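Local coordinates for ABC transporter ATP-binding/permease protein Rv1747 (Mycobacterium tuberculosis, PDB 6CCD) that moves a still unknown substrate across the membrane as an ATP-driven transporter, this piece being its first FHA domain, a phosphothreonine-peptide-binding module of the regulatory region, at residues Phe21-Asp26 with Gly56-Ile61; Val27-Gly30 with Asp36-Val39; Ala47-Arg52 with Asn67-Asn72; Gln85-Gly90 with Pro95-Glu100. All blocks are in the same frame, centred on the assembly; numbering follows the deposited sequence. Where two conformers were deposited one is given.

Contact 1: Phe21-Asp26 with Gly56-Ile61. With SO4 (sulfate ion), chain C.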
# COMPACT_ATOMS: atom_id res chain seq x y z
N PHE A 21 1.05 11.09 1.05
CA PHE A 21 -0.22 11.31 0.38
C PHE A 21 -1.26 11.93 1.31
O PHE A 21 -1.33 11.61 2.50
CB PHE A 21 -0.76 10.00 -0.20
CG PHE A 21 0.20 9.32 -1.13
CD1 PHE A 21 0.34 9.75 -2.44
CD2 PHE A 21 1.00 8.27 -0.69
CE1 PHE A 21 1.24 9.14 -3.30
CE2 PHE A 21 1.90 7.66 -1.54
CZ PHE A 21 2.03 8.09 -2.84
N ALA A 22 -2.08 12.81 0.74
CA ALA A 22 -3.18 13.41 1.47
C ALA A 22 -4.48 12.66 1.20
O ALA A 22 -4.66 12.09 0.12
CB ALA A 22 -3.34 14.87 1.07
N ALA A 23 -5.38 12.67 2.17
CA ALA A 23 -6.70 12.09 1.98
C ALA A 23 -7.43 12.74 0.81
O ALA A 23 -7.26 13.94 0.57
CB ALA A 23 -7.51 12.22 3.26
N GLY A 24 -8.21 11.98 0.06
CA GLY A 24 -9.08 12.57 -0.95
C GLY A 24 -9.03 11.98 -2.34
O GLY A 24 -9.98 12.10 -3.10
N HIS A 25 -7.92 11.34 -2.70
CA HIS A 25 -7.84 10.64 -3.97
C HIS A 25 -7.11 9.31 -3.81
O HIS A 25 -6.15 9.23 -3.05
CB HIS A 25 -7.16 11.51 -5.03
CG HIS A 25 -7.98 12.69 -5.45
ND1 HIS A 25 -9.15 12.57 -6.17
CD2 HIS A 25 -7.80 14.02 -5.24
CE1 HIS A 25 -9.65 13.77 -6.39
NE2 HIS A 25 -8.86 14.67 -5.83
N ASP A 26 -7.57 8.28 -4.50
CA ASP A 26 -6.98 6.96 -4.33
C ASP A 26 -5.53 6.92 -4.82
O ASP A 26 -5.21 7.45 -5.89
CB ASP A 26 -7.80 5.91 -5.09
CG ASP A 26 -9.21 5.73 -4.53
OD1 ASP A 26 -9.51 6.25 -3.43
OD2 ASP A 26 -10.01 5.05 -5.19
N GLY A 56 -12.78 7.50 8.18
CA GLY A 56 -11.93 7.91 9.29
C GLY A 56 -10.57 7.26 9.41
O GLY A 56 -9.86 7.52 10.38
N ARG A 57 -10.20 6.43 8.44
CA ARG A 57 -8.91 5.76 8.51
C ARG A 57 -8.32 5.49 7.13
O ARG A 57 -9.04 5.38 6.14
CB ARG A 57 -9.03 4.43 9.26
CG ARG A 57 -9.72 3.34 8.45
CD ARG A 57 -9.76 2.04 9.20
NE ARG A 57 -10.39 2.23 10.51
CZ ARG A 57 -10.94 1.27 11.22
NH1 ARG A 57 -11.48 1.54 12.40
NH2 ARG A 57 -10.95 0.02 10.76
N TRP A 58 -6.99 5.37 7.09
CA TRP A 58 -6.30 4.94 5.89
C TRP A 58 -6.44 3.45 5.72
O TRP A 58 -6.36 2.71 6.71
CB TRP A 58 -4.81 5.32 5.94
CG TRP A 58 -4.57 6.76 5.64
CD1 TRP A 58 -4.35 7.76 6.54
CD2 TRP A 58 -4.55 7.37 4.34
NE1 TRP A 58 -4.19 8.96 5.88
CE2 TRP A 58 -4.30 8.74 4.53
CE3 TRP A 58 -4.69 6.88 3.04
CZ2 TRP A 58 -4.20 9.63 3.46
CZ3 TRP A 58 -4.61 7.76 1.99
CH2 TRP A 58 -4.36 9.12 2.20
N VAL A 59 -6.67 2.99 4.49
CA VAL A 59 -6.68 1.57 4.21
C VAL A 59 -5.83 1.24 2.99
O VAL A 59 -5.71 2.04 2.07
CB VAL A 59 -8.11 1.03 3.98
CG1 VAL A 59 -8.90 1.07 5.27
CG2 VAL A 59 -8.84 1.82 2.88
N ALA A 60 -5.23 0.05 3.01
CA ALA A 60 -4.58 -0.51 1.83
C ALA A 60 -5.47 -1.63 1.29
O ALA A 60 -5.75 -2.58 2.00
CB ALA A 60 -3.20 -1.06 2.16
N ILE A 61 -5.88 -1.49 0.04
CA ILE A 61 -6.84 -2.39 -0.60
C ILE A 61 -6.21 -3.18 -1.73
O ILE A 61 -5.62 -2.60 -2.64
CB ILE A 61 -8.05 -1.61 -1.16
CG1 ILE A 61 -8.76 -0.83 -0.05
CG2 ILE A 61 -9.01 -2.56 -1.90
CD1 ILE A 61 -9.63 0.31 -0.55
S SO4 C . -10.36 8.93 -6.95
O1 SO4 C . -11.20 10.11 -6.82
O2 SO4 C . -11.07 7.89 -7.70
O3 SO4 C . -9.12 9.27 -7.64
O4 SO4 C . -10.04 8.43 -5.61
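The six-membered end of the Trp58 indole carries this contact and pushes its far rim into the bend of Phe21-Ala23. The carbonyl O of Ala22 lies at the ring edge, near its plane, 3.6 Å from Trp58 CH2. Trp58 CZ2 is approached obliquely by Phe21 O and by Ala23 N, the latter at 3.5 Å. The indole therefore meets mostly backbone. Two weaker apolar touches add to this: Phe21 CB lies 4.4 Å from Trp58 CH2, and Ala23 CB lies 4.2 Å from Trp58 CZ2. Trp58 CG stands opposite its own carbonyl carbon (chi1 -78°), and this turn brings the ring end closer to the loop than the CB bond would suggest. No hydrogen bond joins the two segments. The indole NE1 is nevertheless satisfied, because it donates to the carbonyl of Pro8. Phe53 meets the indole edge-to-face.

The second flat group, the His25 ring, takes no part in the contact with Trp58. A sulfate ion, probably from the crystallisation liquor, sits at its edge. His25 ND1 donates to sulfate O1 at 3.3 Å, and Asp26 N donates to sulfate O4 at 2.7 Å with an angle of 154°. The carboxylate of Asp26 is close to this anion, and its OD1 pairs with Arg52, which probably eases the repulsion.

The arrangement belongs to the FHA beta sandwich. The loop leaving strand 17-21 of one sheet crosses to strand 27-30 of the other, and a buried tryptophan from strand 57-62 fills the inner side of its bend.

Contact 2: Val27-Gly30 with Asp36-Val39; sequences VVVG and DVRV
A short parallel strand pair at the edge of the mixed sheet of the FHA beta sandwich brings Val28, Val29 and Gly30 against Asp36-Val39. Strand 37-38 is the outermost strand here, and strand 27-30 is its neighbour. Val29 pairs with Val37, and Gly30 with Arg38.

The backbone bonds switch partners in the parallel manner. Val37 N donates to Val28 O at 3.0 Å. Gly30 N donates to Val37 O at 3.1 Å. Val39 N reaches Gly30 O at 2.9 Å, but from above the carbonyl plane, 49° out of it. CA-H...O contacts from Val29 to Val37 O and from Arg38 to Gly30 O lie between these bonds. Gly30 has an extended backbone at which a side chain would press on the preceding carbonyl, so its glycine fits the chain here.

Val29, Val37 and Val39 form the buried side. Val29 and Val37 lie side by side and point the same way, with Val29 CG2 3.9 Å from Val37 CB. Val29 CG1 also meets Val39 CG2 at 4.2 Å. Phe21 from strand 17-21 of the other sheet packs on Val27 and Val37, so this edge takes part in the sandwich interior.

At the start of the pair a side chain takes over from the backbone. Asp36 CB rests on Val27 CG1 at 3.6 Å, and its carboxylate turns back to the strand. Asp36 OD2 accepts Val28 N through its anti lone pair, at 2.9 Å and almost straight, 175°.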
# COMPACT_ATOMS: atom_id res chain seq x y z
N VAL A 27 -4.65 6.30 -4.04
CA VAL A 27 -3.24 6.13 -4.40
C VAL A 27 -3.03 4.75 -5.02
O VAL A 27 -3.49 3.76 -4.48
CB VAL A 27 -2.33 6.27 -3.17
CG1 VAL A 27 -0.87 6.15 -3.54
CG2 VAL A 27 -2.59 7.60 -2.46
N VAL A 28 -2.32 4.68 -6.14
CA VAL A 28 -2.02 3.39 -6.77
C VAL A 28 -0.60 2.91 -6.46
O VAL A 28 0.39 3.64 -6.68
CB VAL A 28 -2.20 3.45 -8.29
CG1 VAL A 28 -1.83 2.10 -8.92
CG2 VAL A 28 -3.64 3.84 -8.64
N VAL A 29 -0.52 1.69 -5.93
CA VAL A 29 0.73 0.96 -5.73
C VAL A 29 0.78 -0.16 -6.75
O VAL A 29 -0.15 -0.95 -6.84
CB VAL A 29 0.85 0.34 -4.32
CG1 VAL A 29 2.20 -0.39 -4.16
CG2 VAL A 29 0.68 1.38 -3.24
N GLY A 30 1.85 -0.26 -7.52
CA GLY A 30 1.94 -1.37 -8.44
C GLY A 30 3.11 -1.29 -9.40
O GLY A 30 3.96 -0.41 -9.28
N ASP A 36 1.67 5.60 -8.42
CA ASP A 36 2.11 6.56 -7.41
C ASP A 36 3.25 6.00 -6.57
O ASP A 36 4.14 6.74 -6.15
CB ASP A 36 0.95 6.95 -6.51
CG ASP A 36 -0.17 7.62 -7.28
OD1 ASP A 36 0.03 8.76 -7.75
OD2 ASP A 36 -1.24 6.99 -7.43
N VAL A 37 3.20 4.70 -6.32
CA VAL A 37 4.27 3.98 -5.64
C VAL A 37 4.61 2.82 -6.56
O VAL A 37 3.86 1.86 -6.64
CB VAL A 37 3.84 3.46 -4.25
CG1 VAL A 37 4.94 2.65 -3.61
CG2 VAL A 37 3.43 4.62 -3.32
N ARG A 38 5.72 2.92 -7.28
CA ARG A 38 6.07 1.93 -8.28
C ARG A 38 6.93 0.83 -7.68
O ARG A 38 7.96 1.10 -7.06
CB ARG A 38 6.82 2.58 -9.46
CG ARG A 38 7.31 1.59 -10.52
CD ARG A 38 8.52 2.13 -11.30
NE ARG A 38 9.04 1.16 -12.27
CZ ARG A 38 10.09 1.38 -13.06
NH1 ARG A 38 10.75 2.53 -12.98
NH2 ARG A 38 10.49 0.45 -13.92
N VAL A 39 6.48 -0.41 -7.85
CA VAL A 39 7.19 -1.59 -7.37
C VAL A 39 7.34 -2.51 -8.57
O VAL A 39 6.36 -3.04 -9.06
CB VAL A 39 6.42 -2.29 -6.23
CG1 VAL A 39 7.16 -3.54 -5.77
CG2 VAL A 39 6.17 -1.33 -5.05

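Contact 3: Ala47-Arg52 with Asn67-Asn72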
# COMPACT_ATOMS: atom_id res chain seq x y z
N ALA A 47 -1.64 -2.34 -11.29
CA ALA A 47 -2.31 -1.56 -10.25
C ALA A 47 -2.65 -2.52 -9.12
O ALA A 47 -3.76 -3.04 -9.07
CB ALA A 47 -3.56 -0.87 -10.78
N HIS A 48 -1.68 -2.77 -8.25
CA HIS A 48 -1.75 -3.87 -7.30
C HIS A 48 -2.57 -3.52 -6.05
O HIS A 48 -3.44 -4.30 -5.62
CB HIS A 48 -0.30 -4.27 -6.91
CG HIS A 48 -0.20 -5.59 -6.22
ND1 HIS A 48 0.21 -6.74 -6.87
CD2 HIS A 48 -0.43 -5.95 -4.94
CE1 HIS A 48 0.21 -7.75 -6.02
NE2 HIS A 48 -0.18 -7.30 -4.84
N LEU A 49 -2.29 -2.36 -5.46
CA LEU A 49 -3.05 -1.86 -4.31
C LEU A 49 -3.66 -0.49 -4.59
O LEU A 49 -3.07 0.30 -5.33
CB LEU A 49 -2.16 -1.70 -3.08
CG LEU A 49 -1.40 -2.89 -2.54
CD1 LEU A 49 -0.68 -2.43 -1.29
CD2 LEU A 49 -2.36 -4.06 -2.22
N LEU A 50 -4.79 -0.22 -3.96
CA LEU A 50 -5.28 1.15 -3.83
C LEU A 50 -5.13 1.58 -2.39
O LEU A 50 -5.53 0.84 -1.49
CB LEU A 50 -6.75 1.26 -4.26
CG LEU A 50 -6.98 0.86 -5.72
CD1 LEU A 50 -8.46 0.91 -6.05
CD2 LEU A 50 -6.18 1.77 -6.64
N LEU A 51 -4.57 2.76 -2.15
CA LEU A 51 -4.54 3.30 -0.79
C LEU A 51 -5.52 4.46 -0.72
O LEU A 51 -5.57 5.27 -1.62
CB LEU A 51 -3.14 3.80 -0.41
CG LEU A 51 -1.98 2.87 -0.79
CD1 LEU A 51 -0.64 3.49 -0.39
CD2 LEU A 51 -2.16 1.49 -0.13
N ARG A 52 -6.30 4.55 0.36
CA ARG A 52 -7.26 5.64 0.44
C ARG A 52 -7.73 5.87 1.85
O ARG A 52 -7.63 4.98 2.70
CB ARG A 52 -8.47 5.38 -0.46
CG ARG A 52 -9.41 4.29 0.06
CD ARG A 52 -10.36 3.77 -1.04
NE ARG A 52 -11.17 4.81 -1.69
CZ ARG A 52 -12.46 5.02 -1.43
NH1 ARG A 52 -13.09 4.29 -0.53
NH2 ARG A 52 -13.12 5.97 -2.10
N ASN A 67 -1.29 -11.79 -7.09
CA ASN A 67 -0.48 -12.42 -6.04
C ASN A 67 -0.68 -11.85 -4.64
O ASN A 67 -0.06 -12.32 -3.69
CB ASN A 67 0.99 -12.36 -6.47
CG ASN A 67 1.29 -13.29 -7.64
OD1 ASN A 67 0.82 -14.43 -7.67
ND2 ASN A 67 2.04 -12.81 -8.63
N GLY A 68 -1.55 -10.86 -4.50
CA GLY A 68 -2.09 -10.52 -3.20
C GLY A 68 -1.35 -9.58 -2.26
O GLY A 68 -0.34 -8.97 -2.62
N LEU A 69 -1.91 -9.47 -1.06
CA LEU A 69 -1.51 -8.54 -0.01
C LEU A 69 -1.42 -9.33 1.27
O LEU A 69 -2.36 -10.07 1.61
CB LEU A 69 -2.53 -7.40 0.13
CG LEU A 69 -2.49 -6.47 1.35
CD1 LEU A 69 -1.24 -5.58 1.31
CD2 LEU A 69 -3.76 -5.60 1.36
N TYR A 70 -0.31 -9.19 1.98
CA TYR A 70 -0.07 -9.97 3.19
C TYR A 70 0.21 -9.11 4.41
O TYR A 70 0.99 -8.15 4.37
CB TYR A 70 1.11 -10.92 2.97
CG TYR A 70 0.82 -12.01 1.97
CD1 TYR A 70 0.35 -13.25 2.39
CD2 TYR A 70 0.98 -11.79 0.61
CE1 TYR A 70 0.07 -14.25 1.49
CE2 TYR A 70 0.69 -12.79 -0.31
CZ TYR A 70 0.24 -14.02 0.14
OH TYR A 70 -0.05 -15.02 -0.75
N LEU A 71 -0.44 -9.48 5.52
CA LEU A 71 -0.16 -8.91 6.83
C LEU A 71 0.18 -10.06 7.79
O LEU A 71 -0.67 -10.91 8.04
CB LEU A 71 -1.36 -8.12 7.34
CG LEU A 71 -1.25 -7.53 8.76
CD1 LEU A 71 -0.14 -6.49 8.85
CD2 LEU A 71 -2.57 -6.93 9.19
N ASN A 72 1.41 -10.10 8.29
CA ASN A 72 1.82 -11.18 9.20
C ASN A 72 1.46 -12.57 8.68
O ASN A 72 0.78 -13.34 9.38
CB ASN A 72 1.19 -10.97 10.57
CG ASN A 72 1.45 -9.58 11.12
OD1 ASN A 72 2.56 -9.06 11.00
ND2 ASN A 72 0.43 -8.98 11.71
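The His48 imidazole points edge-on at the carbonyl of Gly68. NE2 of His48 donates to Gly68 O at 2.8 Å, nearly straight at 174°. The oxygen lies in the ring plane, so the bond uses the N-H in its proper direction. On the acceptor side the fit is different: the donor sits above the carbonyl plane, 42° out of it. With CG set opposite the backbone N (chi1 -165°), the ring reaches out across the gap to segment 67-72. Its ND1 is bonded to the backbone N of Ser45. Both ring nitrogens thus have partners, and these fix the rotation of the ring.

Beside this bond, Leu49 and Leu69 meet at about a right angle. Leu49 CD2 is 4.0 Å from Leu69 CD1, and Leu49 CD1 is almost as near to the same methyl. Ile89 of strand 84-89 packs against both leucines and His48.

His48 and Leu49 both face Val29, a classic beta bulge, and both reach segment 67-72. Ser45 and His48 fit the Ser-x-x-His signature of FHA domains, and Asn67-Gly68 the Asn-Gly one, close to loops that in this family bind phosphothreonine. ND1 accepts the Ser45 amide while NE2 donates to Gly68 O, which is consistent with a neutral imidazole carrying its hydrogen on NE2. This buried histidine links the loop holding Ser45 to Gly68, just before strand 69-71 of the other sheet.

Contact 4: Gln85-Gly90 with Pro95-Glu100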
# COMPACT_ATOMS: atom_id res chain seq x y z
N GLN A 85 2.37 0.38 10.19
CA GLN A 85 2.07 -0.94 9.67
C GLN A 85 3.07 -1.33 8.59
O GLN A 85 3.42 -0.51 7.74
CB GLN A 85 0.64 -0.97 9.12
CG GLN A 85 0.11 -2.34 8.84
CD GLN A 85 -0.05 -3.14 10.11
OE1 GLN A 85 0.86 -3.86 10.51
NE2 GLN A 85 -1.21 -3.02 10.74
N ARG A 86 3.54 -2.57 8.62
CA ARG A 86 4.31 -3.10 7.51
C ARG A 86 3.51 -4.19 6.83
O ARG A 86 2.96 -5.06 7.51
CB ARG A 86 5.65 -3.66 7.98
CG ARG A 86 6.36 -4.48 6.92
CD ARG A 86 7.74 -4.94 7.39
NE ARG A 86 8.78 -4.26 6.63
CZ ARG A 86 9.95 -3.89 7.12
NH1 ARG A 86 10.25 -4.15 8.39
NH2 ARG A 86 10.82 -3.27 6.34
N VAL A 87 3.43 -4.15 5.50
CA VAL A 87 2.78 -5.22 4.77
C VAL A 87 3.74 -5.74 3.70
O VAL A 87 4.77 -5.12 3.41
CB VAL A 87 1.47 -4.76 4.09
CG1 VAL A 87 0.49 -4.22 5.13
CG2 VAL A 87 1.76 -3.72 3.00
N HIS A 88 3.39 -6.88 3.11
CA HIS A 88 4.10 -7.38 1.94
C HIS A 88 3.10 -7.59 0.81
O HIS A 88 1.98 -8.03 1.04
CB HIS A 88 4.82 -8.70 2.24
CG HIS A 88 5.88 -8.57 3.28
ND1 HIS A 88 7.21 -8.40 2.97
CD2 HIS A 88 5.80 -8.57 4.64
CE1 HIS A 88 7.91 -8.31 4.09
NE2 HIS A 88 7.08 -8.41 5.11
N ILE A 89 3.52 -7.29 -0.41
CA ILE A 89 2.69 -7.59 -1.56
C ILE A 89 3.36 -8.66 -2.41
O ILE A 89 4.59 -8.73 -2.47
CB ILE A 89 2.41 -6.33 -2.41
CG1 ILE A 89 3.72 -5.57 -2.67
CG2 ILE A 89 1.42 -5.41 -1.68
CD1 ILE A 89 3.50 -4.32 -3.54
N GLY A 90 2.55 -9.49 -3.06
CA GLY A 90 3.05 -10.51 -3.98
C GLY A 90 3.32 -11.86 -3.34
O GLY A 90 3.25 -12.88 -4.01
N PRO A 95 7.89 -7.76 -1.94
CA PRO A 95 8.23 -6.36 -1.63
C PRO A 95 7.48 -5.85 -0.40
O PRO A 95 6.27 -6.07 -0.26
CB PRO A 95 7.81 -5.62 -2.90
CG PRO A 95 8.04 -6.64 -4.00
CD PRO A 95 7.65 -7.97 -3.38
N ALA A 96 8.20 -5.20 0.50
CA ALA A 96 7.61 -4.72 1.74
C ALA A 96 7.23 -3.25 1.62
O ALA A 96 7.97 -2.45 1.05
CB ALA A 96 8.59 -4.93 2.90
N LEU A 97 6.06 -2.90 2.15
CA LEU A 97 5.64 -1.51 2.26
C LEU A 97 5.50 -1.13 3.74
O LEU A 97 4.86 -1.84 4.50
CB LEU A 97 4.31 -1.27 1.53
CG LEU A 97 4.20 -1.72 0.08
CD1 LEU A 97 2.75 -1.60 -0.38
CD2 LEU A 97 5.14 -0.92 -0.82
N ASP A 98 6.10 -0.02 4.13
CA ASP A 98 5.96 0.51 5.47
C ASP A 98 5.04 1.71 5.44
O ASP A 98 5.30 2.67 4.71
CB ASP A 98 7.32 0.90 6.06
CG ASP A 98 8.15 -0.30 6.45
OD1 ASP A 98 7.57 -1.25 7.01
OD2 ASP A 98 9.37 -0.29 6.20
N PHE A 99 3.97 1.67 6.23
CA PHE A 99 3.01 2.77 6.28
C PHE A 99 3.19 3.57 7.56
O PHE A 99 3.40 3.00 8.62
CB PHE A 99 1.58 2.25 6.21
CG PHE A 99 1.25 1.51 4.95
CD1 PHE A 99 1.39 2.12 3.72
CD2 PHE A 99 0.76 0.22 5.01
CE1 PHE A 99 1.07 1.45 2.56
CE2 PHE A 99 0.44 -0.45 3.85
CZ PHE A 99 0.60 0.16 2.63
N GLU A 100 3.09 4.88 7.46
CA GLU A 100 3.12 5.68 8.68
C GLU A 100 2.10 6.80 8.57
O GLU A 100 2.03 7.48 7.56
CB GLU A 100 4.53 6.21 8.94
CG GLU A 100 4.62 7.51 9.68
CD GLU A 100 6.06 7.97 9.84
OE1 GLU A 100 6.89 7.11 10.22
OE2 GLU A 100 6.36 9.16 9.59
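Gln85 O takes the shortest bond here, from Phe99 N at 2.7 Å, nearly straight at 175°. The same oxygen receives a CA-H...O contact from Asp98. Gln85 N returns a longer bond to Phe99 O. Val87 N donates to Leu97 O and Leu97 N to Val87 O, each at 2.9 Å. Ile89 N donates to Pro95 O. These bonds build the antiparallel hairpin of strands 84-89 and 96-101, in the middle of the six-stranded sheet of the FHA sandwich.

One side of the hairpin faces the other sheet. There Val87 crosses Phe99 at about a right angle, its CG2 3.6 Å from Phe99 CE2. Ile89 CG2 touches Leu97 CD1, and Leu49 and Leu51 of the other sheet pack on this side.

The other side is more polar. Arg86 and Asp98 run side by side in a salt bridge, with Arg86 NE 3.3 Å from Asp98 OD1. The oxygen sits over one guanidinium face, so charge alone holds the pair; the two planes are 58° apart. His88 CE1 lies 3.6 Å from Ala96 CB, while its ND1 bonds to Gly94 O in the hairpin turn.

Overall arrangement
Contacts 2 and 4 each hold together strands of one sheet, 2 at the edge of the mixed sheet and 4 in the middle of the antiparallel one. Contact 3 runs between the sheets, and contact 1 sets the connecting loop against a strand of the mixed one. Contacts 2 and 3 are buried, while 1 and 4 are partly so. Backbone bonds dominate contacts 2 and 4. Contact 3 relies on one side-chain bond with leucine packing, and contact 1 on an indole against loop backbone. Strands 27-30 and 49-54 join 2 to 3, and strands 69-71 and 84-89 join 3 to 4. Phe21 of contact 1 packs on valines of contact 2, whose Val29 reaches Leu97 and Ile89 of contact 4.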